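Local coordinates for uncharacterized protein (Bacteroides thetaiotaomicron, PDB 3KZT) that is of unknown function, belongs to the DUF3828 domain-containing proteins and is probably made as a lipoprotein precursor, at residues A[33-38]-A[56-61]. Residues are numbered along the deposited sequence; the frame is centred on the assembly and turned at random. Where two conformers were deposited one is given.
Sequences DFYEAY and IKQKFL
Residues Phe-34 and Tyr-38 face Phe-60 and Ile-56 across two helical segments that run nearly antiparallel, at 171°, with axes 10.4 Å apart, and no direct hydrogen bond links them. The segments belong to the successive helices 13-41 and 47-60, joined here mainly by apolar side chains; Phe-34 has the largest area covered. With CG anti to the backbone N (chi1 168°), its ring reaches over to the partner helix: CG2 of Ile-56 meets the ring edge, 3.5 Å from Phe-34 CD1, while CD2 of Leu-61 lies over one face, 4.2 Å from the ring centroid. Phe-60 passes it in the reverse direction and lays its own face against the base of Phe-34, whose CB makes a CH-pi contact 4.0 Å from the Phe-60 centroid; the two ring planes are inclined at 46°. Were Phe-60 replaced by an alanine, the face under CB of Phe-34 would be gone, which is likely to open a gap there. One turn along, CD1 of Ile-56 presses on the backbone of Ala-37. Tyr-38 CE1 rests 3.7 Å from Lys-57 CD, and a water joins Tyr-38 OH to Lys-57 NZ; the same hydroxyl is hydrogen-bonded to OD2 of Asp-79. Beyond the helix pair, Ile-136 of strand 133-139 touches Phe-34 and Leu-61 and shares backbone hydrogen bonding with Phe-60, Ile-66 of helix 63-75 packs on Leu-61, and Met-43 of the second subunit packs on Ala-37.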
loop_
_atom_site.group_PDB
_atom_site.type_symbol
_atom_site.label_atom_id
_atom_site.label_comp_id
_atom_site.label_asym_id
_atom_site.label_seq_id
_atom_site.Cartn_x
_atom_site.Cartn_y
_atom_site.Cartn_z
ATOM N N ASP A 33 -2.744 2.952 8.020
ATOM C CA ASP A 33 -1.568 2.028 7.965
ATOM C C ASP A 33 -1.988 0.583 7.955
ATOM O O ASP A 33 -1.396 -0.220 7.234
ATOM C CB ASP A 33 -0.620 2.217 9.165
ATOM C CG ASP A 33 0.081 3.568 9.181
ATOM O OD1 ASP A 33 0.022 4.328 8.191
ATOM O OD2 ASP A 33 0.685 3.869 10.218
ATOM N N PHE A 34 -2.970 0.240 8.799
ATOM C CA PHE A 34 -3.517 -1.121 8.816
ATOM C C PHE A 34 -4.081 -1.531 7.449
ATOM O O PHE A 34 -3.698 -2.575 6.922
ATOM C CB PHE A 34 -4.609 -1.301 9.894
ATOM C CG PHE A 34 -5.370 -2.573 9.745
ATOM C CD1 PHE A 34 -4.703 -3.802 9.775
ATOM C CD2 PHE A 34 -6.758 -2.567 9.530
ATOM C CE1 PHE A 34 -5.398 -4.999 9.601
ATOM C CE2 PHE A 34 -7.460 -3.771 9.365
ATOM C CZ PHE A 34 -6.779 -4.980 9.397
ATOM N N TYR A 35 -4.982 -0.709 6.899
ATOM C CA TYR A 35 -5.635 -1.023 5.606
ATOM C C TYR A 35 -4.688 -1.075 4.412
ATOM O O TYR A 35 -4.847 -1.935 3.549
ATOM C CB TYR A 35 -6.853 -0.103 5.329
ATOM C CG TYR A 35 -8.107 -0.629 5.969
ATOM C CD1 TYR A 35 -8.412 -0.347 7.303
ATOM C CD2 TYR A 35 -8.980 -1.445 5.254
ATOM C CE1 TYR A 35 -9.558 -0.855 7.908
ATOM C CE2 TYR A 35 -10.126 -1.957 5.838
ATOM C CZ TYR A 35 -10.420 -1.660 7.168
ATOM O OH TYR A 35 -11.550 -2.156 7.762
ATOM N N GLU A 36 -3.702 -0.179 4.370
ATOM C CA GLU A 36 -2.679 -0.215 3.301
ATOM C C GLU A 36 -1.774 -1.454 3.408
ATOM O O GLU A 36 -1.494 -2.101 2.391
ATOM C CB GLU A 36 -1.868 1.075 3.263
ATOM C CG GLU A 36 -2.680 2.229 2.691
ATOM C CD GLU A 36 -2.086 3.594 2.946
ATOM O OE1 GLU A 36 -0.873 3.707 3.284
ATOM O OE2 GLU A 36 -2.848 4.577 2.800
ATOM N N ALA A 37 -1.346 -1.782 4.638
ATOM C CA ALA A 37 -0.527 -2.988 4.907
ATOM C C ALA A 37 -1.308 -4.273 4.616
ATOM O O ALA A 37 -0.804 -5.168 3.946
ATOM C CB ALA A 37 -0.048 -2.991 6.354
ATOM N N TYR A 38 -2.541 -4.335 5.129
ATOM C CA TYR A 38 -3.440 -5.484 4.924
ATOM C C TYR A 38 -3.774 -5.704 3.436
ATOM O O TYR A 38 -3.709 -6.827 2.950
ATOM C CB TYR A 38 -4.727 -5.310 5.744
ATOM C CG TYR A 38 -5.588 -6.541 5.807
ATOM C CD1 TYR A 38 -5.141 -7.683 6.475
ATOM C CD2 TYR A 38 -6.874 -6.563 5.237
ATOM C CE1 TYR A 38 -5.925 -8.832 6.550
ATOM C CE2 TYR A 38 -7.669 -7.708 5.308
ATOM C CZ TYR A 38 -7.188 -8.837 5.972
ATOM O OH TYR A 38 -7.947 -9.963 6.056
ATOM N N ILE A 56 -0.495 -9.086 10.159
ATOM C CA ILE A 56 -0.985 -7.704 10.210
ATOM C C ILE A 56 -2.196 -7.575 11.156
ATOM O O ILE A 56 -2.262 -6.626 11.946
ATOM C CB ILE A 56 -1.325 -7.178 8.788
ATOM C CG1 ILE A 56 -0.038 -7.020 7.962
ATOM C CG2 ILE A 56 -2.030 -5.832 8.852
ATOM C CD1 ILE A 56 -0.289 -6.994 6.485
ATOM N N LYS A 57 -3.126 -8.539 11.088
ATOM C CA LYS A 57 -4.282 -8.584 12.021
ATOM C C LYS A 57 -3.833 -8.778 13.477
ATOM O O LYS A 57 -4.396 -8.164 14.380
ATOM C CB LYS A 57 -5.297 -9.678 11.616
ATOM C CG LYS A 57 -6.056 -9.354 10.338
ATOM C CD LYS A 57 -6.669 -10.599 9.672
ATOM C CE LYS A 57 -7.863 -11.153 10.423
ATOM N NZ LYS A 57 -8.392 -12.419 9.781
ATOM N N GLN A 58 -2.812 -9.609 13.692
ATOM C CA GLN A 58 -2.219 -9.796 15.050
ATOM C C GLN A 58 -1.589 -8.471 15.583
ATOM O O GLN A 58 -1.681 -8.185 16.788
ATOM C CB GLN A 58 -1.165 -10.929 15.045
ATOM C CG GLN A 58 -1.718 -12.361 14.658
ATOM C CD GLN A 58 -2.202 -13.212 15.810
ATOM O OE1 GLN A 58 -2.458 -12.725 16.926
ATOM N NE2 GLN A 58 -2.356 -14.512 15.540
ATOM N N LYS A 59 -0.999 -7.671 14.670
ATOM C CA LYS A 59 -0.365 -6.392 15.033
ATOM C C LYS A 59 -1.384 -5.291 15.329
ATOM O O LYS A 59 -1.328 -4.656 16.399
ATOM C CB LYS A 59 0.592 -5.923 13.911
ATOM C CG LYS A 59 1.304 -4.575 14.199
ATOM C CD LYS A 59 2.511 -4.352 13.301
ATOM C CE LYS A 59 3.186 -3.018 13.619
ATOM N NZ LYS A 59 3.640 -2.947 15.037
ATOM N N PHE A 60 -2.294 -5.058 14.380
ATOM C CA PHE A 60 -3.257 -3.942 14.452
ATOM C C PHE A 60 -4.598 -4.160 15.181
ATOM O O PHE A 60 -5.195 -3.180 15.633
ATOM C CB PHE A 60 -3.515 -3.403 13.043
ATOM C CG PHE A 60 -2.340 -2.667 12.448
ATOM C CD1 PHE A 60 -2.122 -1.321 12.755
ATOM C CD2 PHE A 60 -1.465 -3.300 11.568
ATOM C CE1 PHE A 60 -1.041 -0.624 12.209
ATOM C CE2 PHE A 60 -0.384 -2.608 11.015
ATOM C CZ PHE A 60 -0.176 -1.267 11.335
ATOM N N LEU A 61 -5.063 -5.416 15.292
ATOM C CA LEU A 61 -6.371 -5.735 15.926
ATOM C C LEU A 61 -6.196 -6.416 17.289
ATOM O O LEU A 61 -5.207 -7.125 17.505
ATOM C CB LEU A 61 -7.206 -6.645 15.006
ATOM C CG LEU A 61 -7.264 -6.307 13.507
ATOM C CD1 LEU A 61 -8.206 -7.276 12.788
ATOM C CD2 LEU A 61 -7.683 -4.899 13.242
HETATM O O HOH W 1 -10.137 -11.125 7.808
#